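Local coordinates for probable N-acetyl-gamma-glutamyl-phosphate reductase, chloroplastic (Oryza sativa, PDB 2CVO), which probably catalyses the NADPH-dependent reduction of N-acetyl-gamma-glutamyl phosphate to the N-acetylated glutamate semialdehyde in chloroplast arginine biosynthesis, at residues A[33-38]-A[338-343]; A[154-159]-A[347-352]; A[190-195]-A[323-328]; A[290-295]-A[357-362]. All coordinates share one frame; numbering follows the deposited sequence.

Interaction 1 (A[33-38]-A[338-343])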
loop_
_atom_site.group_PDB
_atom_site.type_symbol
_atom_site.label_atom_id
_atom_site.label_comp_id
_atom_site.label_asym_id
_atom_site.label_seq_id
_atom_site.Cartn_x
_atom_site.Cartn_y
_atom_site.Cartn_z
ATOM N N GLY A 33 -19.616 -8.965 -9.757
ATOM C CA GLY A 33 -18.176 -8.931 -9.554
ATOM C C GLY A 33 -17.558 -7.621 -10.013
ATOM O O GLY A 33 -18.275 -6.697 -10.399
ATOM N N TYR A 34 -16.231 -7.533 -9.977
ATOM C CA TYR A 34 -15.546 -6.317 -10.393
ATOM C C TYR A 34 -15.759 -6.029 -11.872
ATOM O O TYR A 34 -15.845 -4.870 -12.281
ATOM C CB TYR A 34 -14.047 -6.409 -10.081
ATOM C CG TYR A 34 -13.728 -6.368 -8.598
ATOM C CD1 TYR A 34 -14.463 -5.557 -7.727
ATOM C CD2 TYR A 34 -12.682 -7.121 -8.070
ATOM C CE1 TYR A 34 -14.163 -5.500 -6.366
ATOM C CE2 TYR A 34 -12.371 -7.073 -6.711
ATOM C CZ TYR A 34 -13.116 -6.263 -5.866
ATOM O OH TYR A 34 -12.818 -6.227 -4.524
ATOM N N THR A 35 -15.848 -7.085 -12.672
ATOM C CA THR A 35 -16.072 -6.928 -14.108
ATOM C C THR A 35 -17.335 -6.104 -14.326
ATOM O O THR A 35 -17.324 -5.105 -15.038
ATOM C CB THR A 35 -16.254 -8.292 -14.794
ATOM O OG1 THR A 35 -15.053 -9.060 -14.655
ATOM C CG2 THR A 35 -16.565 -8.110 -16.269
ATOM N N GLY A 36 -18.419 -6.539 -13.694
ATOM C CA GLY A 36 -19.686 -5.841 -13.817
ATOM C C GLY A 36 -19.595 -4.411 -13.334
ATOM O O GLY A 36 -20.126 -3.495 -13.968
ATOM N N ALA A 37 -18.925 -4.211 -12.204
ATOM C CA ALA A 37 -18.775 -2.871 -11.662
ATOM C C ALA A 37 -18.085 -1.989 -12.696
ATOM O O ALA A 37 -18.505 -0.855 -12.924
ATOM C CB ALA A 37 -17.964 -2.907 -10.364
ATOM N N GLU A 38 -17.034 -2.505 -13.330
ATOM C CA GLU A 38 -16.320 -1.721 -14.338
ATOM C C GLU A 38 -17.198 -1.386 -15.539
ATOM O O GLU A 38 -17.111 -0.291 -16.097
ATOM C CB GLU A 38 -15.061 -2.451 -14.815
ATOM C CG GLU A 38 -13.816 -2.183 -13.980
ATOM C CD GLU A 38 -13.496 -0.698 -13.847
ATOM O OE1 GLU A 38 -14.148 -0.026 -13.025
ATOM O OE2 GLU A 38 -12.600 -0.198 -14.564
ATOM N N GLY A 338 -7.706 -4.614 -20.464
ATOM C CA GLY A 338 -7.513 -6.031 -20.213
ATOM C C GLY A 338 -8.827 -6.774 -20.020
ATOM O O GLY A 338 -8.844 -8.006 -19.947
ATOM N N ALA A 339 -9.936 -6.038 -19.948
ATOM C CA ALA A 339 -11.227 -6.679 -19.742
ATOM C C ALA A 339 -12.433 -5.883 -20.246
ATOM O O ALA A 339 -12.721 -5.861 -21.446
ATOM C CB ALA A 339 -11.403 -7.010 -18.256
ATOM N N SER A 340 -13.127 -5.230 -19.318
ATOM C CA SER A 340 -14.329 -4.464 -19.638
ATOM C C SER A 340 -14.160 -3.324 -20.629
ATOM O O SER A 340 -15.077 -3.034 -21.399
ATOM C CB SER A 340 -14.963 -3.937 -18.350
ATOM O OG SER A 340 -15.411 -5.017 -17.550
ATOM N N GLY A 341 -13.003 -2.671 -20.611
ATOM C CA GLY A 341 -12.780 -1.577 -21.541
ATOM C C GLY A 341 -12.742 -2.077 -22.975
ATOM O O GLY A 341 -13.326 -1.471 -23.872
ATOM N N GLN A 342 -12.051 -3.191 -23.196
ATOM C CA GLN A 342 -11.952 -3.765 -24.533
ATOM C C GLN A 342 -13.286 -4.371 -24.935
ATOM O O GLN A 342 -13.621 -4.421 -26.116
ATOM C CB GLN A 342 -10.857 -4.832 -24.582
ATOM C CG GLN A 342 -10.756 -5.562 -25.916
ATOM C CD GLN A 342 -9.359 -6.086 -26.180
ATOM O OE1 GLN A 342 -8.649 -5.571 -27.046
ATOM N NE2 GLN A 342 -8.946 -7.101 -25.421
ATOM N N ALA A 343 -14.046 -4.836 -23.948
ATOM C CA ALA A 343 -15.346 -5.417 -24.227
ATOM C C ALA A 343 -16.213 -4.311 -24.812
ATOM O O ALA A 343 -16.915 -4.520 -25.801
ATOM C CB ALA A 343 -15.967 -5.964 -22.952
#

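Interaction 2 (A[154-159]-A[347-352])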
loop_
_atom_site.group_PDB
_atom_site.type_symbol
_atom_site.label_atom_id
_atom_site.label_comp_id
_atom_site.label_asym_id
_atom_site.label_seq_id
_atom_site.Cartn_x
_atom_site.Cartn_y
_atom_site.Cartn_z
ATOM N N VAL A 154 -6.331 -6.157 -33.534
ATOM C CA VAL A 154 -5.819 -7.250 -34.355
ATOM C C VAL A 154 -6.841 -7.930 -35.263
ATOM O O VAL A 154 -6.508 -8.357 -36.368
ATOM C CB VAL A 154 -5.148 -8.321 -33.458
ATOM C CG1 VAL A 154 -4.680 -9.498 -34.294
ATOM C CG2 VAL A 154 -3.969 -7.704 -32.721
ATOM N N LEU A 155 -8.082 -8.034 -34.806
ATOM C CA LEU A 155 -9.114 -8.682 -35.606
ATOM C C LEU A 155 -10.315 -7.765 -35.817
ATOM O O LEU A 155 -11.455 -8.223 -35.844
ATOM C CB LEU A 155 -9.569 -9.983 -34.929
ATOM C CG LEU A 155 -8.523 -11.082 -34.688
ATOM C CD1 LEU A 155 -7.696 -10.761 -33.451
ATOM C CD2 LEU A 155 -9.225 -12.423 -34.491
ATOM N N ARG A 156 -10.047 -6.472 -35.979
ATOM C CA ARG A 156 -11.105 -5.485 -36.162
ATOM C C ARG A 156 -12.135 -5.831 -37.237
ATOM O O ARG A 156 -13.341 -5.704 -37.004
ATOM C CB ARG A 156 -10.497 -4.110 -36.454
ATOM C CG ARG A 156 -11.527 -3.016 -36.675
ATOM C CD ARG A 156 -10.885 -1.636 -36.805
ATOM N NE ARG A 156 -10.436 -1.107 -35.518
ATOM C CZ ARG A 156 -9.167 -0.897 -35.181
ATOM N NH1 ARG A 156 -8.191 -1.166 -36.037
ATOM N NH2 ARG A 156 -8.873 -0.417 -33.982
ATOM N N ASN A 157 -11.676 -6.262 -38.408
ATOM C CA ASN A 157 -12.614 -6.593 -39.476
ATOM C C ASN A 157 -13.529 -7.766 -39.122
ATOM O O ASN A 157 -14.719 -7.732 -39.427
ATOM C CB ASN A 157 -11.874 -6.874 -40.790
ATOM C CG ASN A 157 -12.827 -7.108 -41.954
ATOM O OD1 ASN A 157 -13.291 -8.230 -42.184
ATOM N ND2 ASN A 157 -13.144 -6.041 -42.682
ATOM N N GLU A 158 -12.985 -8.797 -38.480
ATOM C CA GLU A 158 -13.796 -9.949 -38.087
ATOM C C GLU A 158 -14.808 -9.550 -37.015
ATOM O O GLU A 158 -16.007 -9.806 -37.137
ATOM C CB GLU A 158 -12.921 -11.075 -37.530
ATOM C CG GLU A 158 -12.439 -12.094 -38.547
ATOM C CD GLU A 158 -11.164 -11.679 -39.248
ATOM O OE1 GLU A 158 -10.661 -12.473 -40.072
ATOM O OE2 GLU A 158 -10.664 -10.564 -38.976
ATOM N N ILE A 159 -14.304 -8.925 -35.957
ATOM C CA ILE A 159 -15.126 -8.481 -34.838
ATOM C C ILE A 159 -16.317 -7.633 -35.264
ATOM O O ILE A 159 -17.425 -7.807 -34.762
ATOM C CB ILE A 159 -14.286 -7.655 -33.837
ATOM C CG1 ILE A 159 -13.157 -8.521 -33.268
ATOM C CG2 ILE A 159 -15.178 -7.101 -32.730
ATOM C CD1 ILE A 159 -12.163 -7.758 -32.416
ATOM N N LEU A 347 -17.959 -3.735 -28.553
ATOM C CA LEU A 347 -19.377 -3.496 -28.792
ATOM C C LEU A 347 -19.578 -2.226 -29.615
ATOM O O LEU A 347 -20.488 -2.160 -30.439
ATOM C CB LEU A 347 -20.158 -3.388 -27.477
ATOM C CG LEU A 347 -21.680 -3.294 -27.677
ATOM C CD1 LEU A 347 -22.138 -4.477 -28.513
ATOM C CD2 LEU A 347 -22.417 -3.275 -26.332
ATOM N N ASN A 348 -18.744 -1.213 -29.389
ATOM C CA ASN A 348 -18.857 0.021 -30.160
ATOM C C ASN A 348 -18.680 -0.334 -31.636
ATOM O O ASN A 348 -19.491 0.039 -32.487
ATOM C CB ASN A 348 -17.775 1.030 -29.758
ATOM C CG ASN A 348 -18.085 1.732 -28.448
ATOM O OD1 ASN A 348 -19.222 2.129 -28.199
ATOM N ND2 ASN A 348 -17.068 1.908 -27.614
ATOM N N LEU A 349 -17.610 -1.068 -31.920
ATOM C CA LEU A 349 -17.296 -1.492 -33.277
ATOM C C LEU A 349 -18.443 -2.296 -33.893
ATOM O O LEU A 349 -18.821 -2.080 -35.046
ATOM C CB LEU A 349 -16.017 -2.331 -33.262
ATOM C CG LEU A 349 -15.544 -2.917 -34.591
ATOM C CD1 LEU A 349 -15.255 -1.790 -35.575
ATOM C CD2 LEU A 349 -14.293 -3.766 -34.354
ATOM N N MET A 350 -18.992 -3.220 -33.114
ATOM C CA MET A 350 -20.090 -4.065 -33.569
ATOM C C MET A 350 -21.375 -3.275 -33.826
ATOM O O MET A 350 -22.167 -3.643 -34.694
ATOM C CB MET A 350 -20.359 -5.159 -32.533
ATOM C CG MET A 350 -19.189 -6.117 -32.335
ATOM S SD MET A 350 -19.225 -6.952 -30.740
ATOM C CE MET A 350 -20.427 -8.260 -31.050
ATOM N N MET A 351 -21.576 -2.195 -33.073
ATOM C CA MET A 351 -22.771 -1.369 -33.223
ATOM C C MET A 351 -22.593 -0.232 -34.225
ATOM O O MET A 351 -23.521 0.535 -34.465
ATOM C CB MET A 351 -23.189 -0.776 -31.872
ATOM C CG MET A 351 -23.469 -1.795 -30.780
ATOM S SD MET A 351 -24.695 -3.029 -31.232
ATOM C CE MET A 351 -26.189 -2.041 -31.260
ATOM N N GLY A 352 -21.400 -0.114 -34.801
ATOM C CA GLY A 352 -21.159 0.944 -35.768
ATOM C C GLY A 352 -20.825 2.287 -35.141
ATOM O O GLY A 352 -20.907 3.325 -35.797
#

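Interaction 3 (A[190-195]-A[323-328])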
loop_
_atom_site.group_PDB
_atom_site.type_symbol
_atom_site.label_atom_id
_atom_site.label_comp_id
_atom_site.label_asym_id
_atom_site.label_seq_id
_atom_site.Cartn_x
_atom_site.Cartn_y
_atom_site.Cartn_z
ATOM N N VAL A 190 10.257 -17.411 -32.862
ATOM C CA VAL A 190 9.267 -17.984 -31.960
ATOM C C VAL A 190 9.906 -18.921 -30.950
ATOM O O VAL A 190 9.215 -19.620 -30.209
ATOM C CB VAL A 190 8.195 -18.749 -32.742
ATOM C CG1 VAL A 190 7.534 -17.816 -33.742
ATOM C CG2 VAL A 190 8.820 -19.936 -33.456
ATOM N N SER A 191 11.234 -18.917 -30.921
ATOM C CA SER A 191 11.983 -19.759 -30.005
ATOM C C SER A 191 12.399 -18.959 -28.774
ATOM O O SER A 191 12.773 -17.792 -28.877
ATOM C CB SER A 191 13.232 -20.306 -30.698
ATOM O OG SER A 191 14.096 -19.243 -31.073
ATOM N N ASN A 192 12.329 -19.602 -27.615
ATOM C CA ASN A 192 12.702 -18.981 -26.353
ATOM C C ASN A 192 12.033 -17.647 -26.027
ATOM O O ASN A 192 12.694 -16.711 -25.583
ATOM C CB ASN A 192 14.220 -18.814 -26.278
ATOM C CG ASN A 192 14.945 -20.141 -26.176
ATOM O OD1 ASN A 192 14.657 -20.958 -25.295
ATOM N ND2 ASN A 192 15.899 -20.363 -27.073
ATOM N N ILE A 193 10.727 -17.555 -26.254
ATOM C CA ILE A 193 9.993 -16.340 -25.912
ATOM C C ILE A 193 9.722 -16.450 -24.408
ATOM O O ILE A 193 8.824 -17.178 -23.982
ATOM C CB ILE A 193 8.645 -16.260 -26.668
ATOM C CG1 ILE A 193 8.898 -16.058 -28.164
ATOM C CG2 ILE A 193 7.789 -15.125 -26.105
ATOM C CD1 ILE A 193 7.624 -16.022 -29.007
ATOM N N ILE A 194 10.512 -15.744 -23.607
ATOM C CA ILE A 194 10.368 -15.775 -22.155
ATOM C C ILE A 194 9.566 -14.576 -21.668
ATOM O O ILE A 194 9.943 -13.427 -21.910
ATOM C CB ILE A 194 11.741 -15.753 -21.463
ATOM C CG1 ILE A 194 12.666 -16.795 -22.102
ATOM C CG2 ILE A 194 11.573 -16.017 -19.982
ATOM C CD1 ILE A 194 12.146 -18.208 -22.051
ATOM N N ILE A 195 8.468 -14.845 -20.969
ATOM C CA ILE A 195 7.612 -13.778 -20.474
ATOM C C ILE A 195 7.394 -13.810 -18.963
ATOM O O ILE A 195 7.063 -14.850 -18.388
ATOM C CB ILE A 195 6.220 -13.815 -21.159
ATOM C CG1 ILE A 195 6.379 -13.752 -22.679
ATOM C CG2 ILE A 195 5.367 -12.642 -20.682
ATOM C CD1 ILE A 195 5.080 -13.954 -23.439
ATOM N N PRO A 323 23.444 -10.202 -27.132
ATOM C CA PRO A 323 23.367 -9.933 -28.571
ATOM C C PRO A 323 22.240 -10.712 -29.248
ATOM O O PRO A 323 22.053 -11.897 -28.986
ATOM C CB PRO A 323 24.745 -10.362 -29.074
ATOM C CG PRO A 323 25.638 -10.027 -27.898
ATOM C CD PRO A 323 24.821 -10.557 -26.735
ATOM N N GLY A 324 21.489 -10.036 -30.112
ATOM C CA GLY A 324 20.404 -10.689 -30.826
ATOM C C GLY A 324 19.072 -10.732 -30.100
ATOM O O GLY A 324 18.081 -11.203 -30.656
ATOM N N ARG A 325 19.037 -10.244 -28.863
ATOM C CA ARG A 325 17.803 -10.251 -28.085
ATOM C C ARG A 325 17.230 -8.865 -27.835
ATOM O O ARG A 325 17.937 -7.858 -27.902
ATOM C CB ARG A 325 18.016 -10.953 -26.737
ATOM C CG ARG A 325 17.776 -12.447 -26.782
ATOM C CD ARG A 325 17.947 -13.092 -25.412
ATOM N NE ARG A 325 17.367 -14.434 -25.371
ATOM C CZ ARG A 325 16.062 -14.686 -25.313
ATOM N NH1 ARG A 325 15.185 -13.691 -25.279
ATOM N NH2 ARG A 325 15.630 -15.938 -25.294
ATOM N N ALA A 326 15.937 -8.830 -27.535
ATOM C CA ALA A 326 15.255 -7.580 -27.260
ATOM C C ALA A 326 14.327 -7.775 -26.069
ATOM O O ALA A 326 14.008 -8.905 -25.688
ATOM C CB ALA A 326 14.458 -7.139 -28.484
ATOM N N ILE A 327 13.904 -6.666 -25.482
ATOM C CA ILE A 327 13.005 -6.697 -24.344
ATOM C C ILE A 327 11.835 -5.784 -24.675
ATOM O O ILE A 327 12.024 -4.611 -24.993
ATOM C CB ILE A 327 13.700 -6.185 -23.062
ATOM C CG1 ILE A 327 14.919 -7.062 -22.747
ATOM C CG2 ILE A 327 12.718 -6.198 -21.896
ATOM C CD1 ILE A 327 15.688 -6.623 -21.516
ATOM N N ILE A 328 10.630 -6.339 -24.619
ATOM C CA ILE A 328 9.415 -5.590 -24.912
ATOM C C ILE A 328 8.592 -5.447 -23.637
ATOM O O ILE A 328 8.366 -6.428 -22.930
ATOM C CB ILE A 328 8.558 -6.319 -25.975
ATOM C CG1 ILE A 328 9.347 -6.448 -27.281
ATOM C CG2 ILE A 328 7.254 -5.572 -26.207
ATOM C CD1 ILE A 328 8.605 -7.212 -28.363
#

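Interaction 4 (A[290-295]-A[357-362])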
loop_
_atom_site.group_PDB
_atom_site.type_symbol
_atom_site.label_atom_id
_atom_site.label_comp_id
_atom_site.label_asym_id
_atom_site.label_seq_id
_atom_site.Cartn_x
_atom_site.Cartn_y
_atom_site.Cartn_z
ATOM N N GLU A 290 -3.668 4.030 -34.113
ATOM C CA GLU A 290 -4.473 3.342 -33.105
ATOM C C GLU A 290 -4.526 4.138 -31.812
ATOM O O GLU A 290 -3.519 4.288 -31.122
ATOM C CB GLU A 290 -3.899 1.953 -32.828
ATOM C CG GLU A 290 -4.045 0.965 -33.981
ATOM C CD GLU A 290 -5.493 0.628 -34.290
ATOM O OE1 GLU A 290 -6.364 0.872 -33.431
ATOM O OE2 GLU A 290 -5.761 0.102 -35.387
ATOM N N GLU A 291 -5.707 4.633 -31.474
ATOM C CA GLU A 291 -5.859 5.432 -30.270
ATOM C C GLU A 291 -5.520 4.726 -28.960
ATOM O O GLU A 291 -4.890 5.318 -28.084
ATOM C CB GLU A 291 -7.280 5.992 -30.181
ATOM C CG GLU A 291 -7.522 6.820 -28.923
ATOM C CD GLU A 291 -8.855 7.538 -28.935
ATOM O OE1 GLU A 291 -9.140 8.267 -27.962
ATOM O OE2 GLU A 291 -9.617 7.378 -29.910
ATOM N N PHE A 292 -5.917 3.466 -28.825
ATOM C CA PHE A 292 -5.678 2.750 -27.578
ATOM C C PHE A 292 -4.407 1.904 -27.441
ATOM O O PHE A 292 -4.202 1.237 -26.425
ATOM C CB PHE A 292 -6.922 1.927 -27.241
ATOM C CG PHE A 292 -8.142 2.777 -26.993
ATOM C CD1 PHE A 292 -8.174 3.668 -25.923
ATOM C CD2 PHE A 292 -9.240 2.717 -27.845
ATOM C CE1 PHE A 292 -9.287 4.491 -25.704
ATOM C CE2 PHE A 292 -10.355 3.534 -27.636
ATOM C CZ PHE A 292 -10.377 4.420 -26.565
ATOM N N VAL A 293 -3.549 1.932 -28.452
ATOM C CA VAL A 293 -2.295 1.189 -28.385
ATOM C C VAL A 293 -1.199 2.179 -28.743
ATOM O O VAL A 293 -1.029 2.523 -29.908
ATOM C CB VAL A 293 -2.267 0.004 -29.375
ATOM C CG1 VAL A 293 -0.954 -0.748 -29.239
ATOM C CG2 VAL A 293 -3.430 -0.934 -29.102
ATOM N N LYS A 294 -0.457 2.635 -27.741
ATOM C CA LYS A 294 0.590 3.614 -27.985
ATOM C C LYS A 294 2.016 3.179 -27.682
ATOM O O LYS A 294 2.308 2.597 -26.633
ATOM C CB LYS A 294 0.295 4.895 -27.209
ATOM C CG LYS A 294 1.263 6.024 -27.542
ATOM C CD LYS A 294 0.930 7.298 -26.783
ATOM C CE LYS A 294 1.864 8.429 -27.177
ATOM N NZ LYS A 294 1.759 8.749 -28.629
ATOM N N LEU A 295 2.904 3.489 -28.620
ATOM C CA LEU A 295 4.319 3.183 -28.481
ATOM C C LEU A 295 4.933 4.446 -27.880
ATOM O O LEU A 295 4.873 5.512 -28.492
ATOM C CB LEU A 295 4.937 2.903 -29.858
ATOM C CG LEU A 295 6.369 2.368 -29.916
ATOM C CD1 LEU A 295 6.431 0.998 -29.232
ATOM C CD2 LEU A 295 6.820 2.255 -31.376
ATOM N N THR A 357 -15.892 5.717 -28.086
ATOM C CA THR A 357 -17.113 6.178 -27.425
ATOM C C THR A 357 -17.179 5.688 -25.983
ATOM O O THR A 357 -17.215 4.483 -25.728
ATOM C CB THR A 357 -18.375 5.681 -28.156
ATOM O OG1 THR A 357 -18.293 6.022 -29.545
ATOM C CG2 THR A 357 -19.614 6.326 -27.556
ATOM N N GLY A 358 -17.196 6.635 -25.048
ATOM C CA GLY A 358 -17.257 6.300 -23.636
ATOM C C GLY A 358 -15.967 5.701 -23.105
ATOM O O GLY A 358 -15.951 5.125 -22.020
ATOM N N LEU A 359 -14.882 5.845 -23.865
ATOM C CA LEU A 359 -13.591 5.290 -23.469
ATOM C C LEU A 359 -12.446 6.296 -23.520
ATOM O O LEU A 359 -11.290 5.909 -23.691
ATOM C CB LEU A 359 -13.247 4.100 -24.370
ATOM C CG LEU A 359 -14.238 2.940 -24.337
ATOM C CD1 LEU A 359 -13.845 1.899 -25.377
ATOM C CD2 LEU A 359 -14.260 2.330 -22.943
ATOM N N GLN A 360 -12.755 7.578 -23.368
ATOM C CA GLN A 360 -11.716 8.599 -23.422
ATOM C C GLN A 360 -11.230 9.089 -22.060
ATOM O O GLN A 360 -10.502 10.076 -21.969
ATOM C CB GLN A 360 -12.196 9.769 -24.279
ATOM C CG GLN A 360 -12.386 9.363 -25.745
ATOM C CD GLN A 360 -12.913 10.487 -26.618
ATOM O OE1 GLN A 360 -14.075 10.885 -26.511
ATOM N NE2 GLN A 360 -12.055 11.009 -27.484
ATOM N N TYR A 361 -11.629 8.384 -21.008
ATOM C CA TYR A 361 -11.223 8.706 -19.638
ATOM C C TYR A 361 -9.696 8.623 -19.554
ATOM O O TYR A 361 -9.104 7.597 -19.882
ATOM C CB TYR A 361 -11.886 7.698 -18.683
ATOM C CG TYR A 361 -11.559 7.793 -17.198
ATOM C CD1 TYR A 361 -10.346 7.313 -16.686
ATOM C CD2 TYR A 361 -12.513 8.265 -16.287
ATOM C CE1 TYR A 361 -10.098 7.286 -15.297
ATOM C CE2 TYR A 361 -12.279 8.246 -14.904
ATOM C CZ TYR A 361 -11.074 7.750 -14.414
ATOM O OH TYR A 361 -10.878 7.677 -13.049
ATOM N N GLN A 362 -9.057 9.717 -19.150
ATOM C CA GLN A 362 -7.605 9.730 -19.023
ATOM C C GLN A 362 -7.208 9.036 -17.724
ATOM O O GLN A 362 -7.973 9.014 -16.765
ATOM C CB GLN A 362 -7.082 11.166 -19.064
ATOM C CG GLN A 362 -7.249 11.800 -20.430
ATOM C CD GLN A 362 -6.548 11.002 -21.510
ATOM O OE1 GLN A 362 -5.324 10.910 -21.525
ATOM N NE2 GLN A 362 -7.324 10.410 -22.416
#

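Interaction 1 (A[33-38]-A[338-343])
Ser340 sets its short side chain against Thr35 and Glu38, on the first helix of the Rossmann-type NAD-binding domain. That helix, 34-43, follows a glycine-rich turn after the opening strand, with Gly33 as its N-cap. Opposite it stands helix 336-351, which packs its first half here. From CB outward, Ser340 makes two kinds of contact. Its CB lies 3.8 Å from Glu38 CB, a plain methylene meeting that a small residue permits. Its OG, beside its own backbone N with chi1 -65°, comes within 3.2 Å of Thr35 O and can donate a hydrogen bond to it, although its single proton has another acceptor within reach and the bond is not settled. The methyl CG2 of Thr35 lies beside the same hydroxyl; it is brought there by standing anti to the backbone N. Serine thus suits a buried place where a helix carbonyl and aliphatic carbon must both be met. Thr35 and Cys170, the probable catalytic cysteine, have side chains about 9 Å apart. Glu38 touches Ser340 with its CB, but its chain then leads away, and OE2 forms salt bridges with Arg41 NH2 and Arg260 NH1.

Interaction 2 (A[154-159]-A[347-352])
Leu349 drives its branched end between Arg156 and Ile159, where helix 347-351, the C-terminal part of helix 336-351, passes helix 154-159. The two short axes approach to 9.9 Å and cross at -41°. On the tight side, Leu349 CG stands anti to the backbone N (chi1 178°), carrying CD2 across the gap. Leu349 CD2 lies 3.4 Å from the backbone oxygen Arg156 O and 3.7 Å from Arg156 CG. Ile159 CG2 closes in at 3.8 Å from the same Leu349 CD2. Met350 adds its CG, 3.4 Å from Ile159 O, and its slender chain crosses that of Ile159 at about a right angle. Both residues also lean on strands of the parallel Rossmann sheet, Ile159 on Val148 and Met350 on Val116. The other side is looser: Asn157 and Glu158 turn away from the contact and are exposed, as polar residues suit. Arg156 serves both regions, for its methylenes pack on Leu349 while its guanidinium forms salt bridges with Glu355 and Glu290. Between the two helices themselves the contacts are aliphatic carbon on carbon or on carbonyl oxygen, which suggests that shape and apolar burial, rather than directional bonds, join these two segments.

Interaction 3 (A[190-195]-A[323-328])
Asn192, shortly before strand 194-200, and Arg325, at the extended start of strand 325-328, belong to parts of the sheet that do not pair directly: the closest CA atoms, those of Ile194 and Ile327, are 9.7 Å apart, and strand 262-269 runs between the two strands. What bridges the gap is the Arg325 side chain, extended from CG to NE. Its NH2 donates to Asn192 O at 3.0 Å, in a nearly straight bond with an N-H...O angle of 167°. The oxygen lies at the edge of the guanidinium, in its plane, and the donor arrives in the carbonyl plane at a lone pair, with a C=O...N angle of 138°. Close by, Asn192 CB rests 3.4 Å from the same NH2, and Ile194 CG1 approaches it more distantly. The other terminal nitrogen, NH1, is hydrogen-bonded to Phe267 O, so two backbone carbonyls fix the rotation of the flat group; Glu269 adds a long, weak ion pair. Arginine suits the place because it is long and offers several N-H groups in one plane. Asn192 OD1 in turn binds Arg325 NE of the fourth subunit, so the bridge lies at a subunit interface. A leucine in place of Arg325 would probably leave Asn192 O and Phe267 O without these donors and, if the pairing is symmetric, Asn192 OD1 of the fourth subunit without its NE partner. This fits the mixed sheet of the semialdehyde dehydrogenase dimerisation domain, related to the C-terminal domain of GAPDH-like enzymes, whose sheets take part in subunit association.

Interaction 4 (A[290-295]-A[357-362])
Leu359 and Gln360, in the loop that follows helix 336-351, meet Phe292 and Glu291, just ahead of strand 293-295, an edge strand, within this chain, of the mixed sheet in the dimerisation domain. The loop begins with Thr357, whose O is hydrogen-bonded back to Asn348 ND2 of the helix. Gly358 turns with positive phi, a conformation easy for glycine, and the chain comes round to Leu359. Here the Phe292 ring is met at its edge: Leu359 O lies near the ring plane, 3.2 Å from Phe292 CE1, where the carbonyl faces the slightly positive C-H rim. With Phe292 CG anti to the carbonyl carbon (chi1 -63°), the ring is carried to Leu359, whose CB packs 3.6 Å from Phe292 CZ. One ring face is covered by Glu291 CG, 4.2 Å above its centre. Replacing Phe292 by an alanine would probably open a gap beside Leu359 CB and leave Glu291 CG without the ring beneath it. At Gln360 the contact turns polar and exposed. Its NE2 remains 4.0 Å from Glu291 OE1, too far for a hydrogen bond, with amide and carboxylate planes 71° apart; Glu291 OE2 instead binds Asn356 ND2. Tyr361 leads on to the second subunit, where its ring meets that of Tyr361 of that subunit. Gln362 folds back: its NE2 bonds Tyr312 OH and also donates to Gln360 O at 3.2 Å, from above the carbonyl plane.

Overall arrangement
Interactions 1 and 2 both use helix 336-351, its earlier turns against the first Rossmann helix and its C-terminal part against helix 152-161, and both are buried. Interaction 4 continues from that helix into the following loop and is only partly buried. It touches interaction 2 through the salt bridge of Arg156 and Glu290, and interaction 1 where Leu359 CD1 packs on Gly341 O. Interaction 3 is also buried, yet lies far from the chain's centre, at an interface with the fourth subunit, on the mixed sheet that 290-295 also reaches. Chemistry follows place: a small hydroxyl in 1, aliphatic fit in 2, an arginine bridge in 3, an aromatic edge in 4.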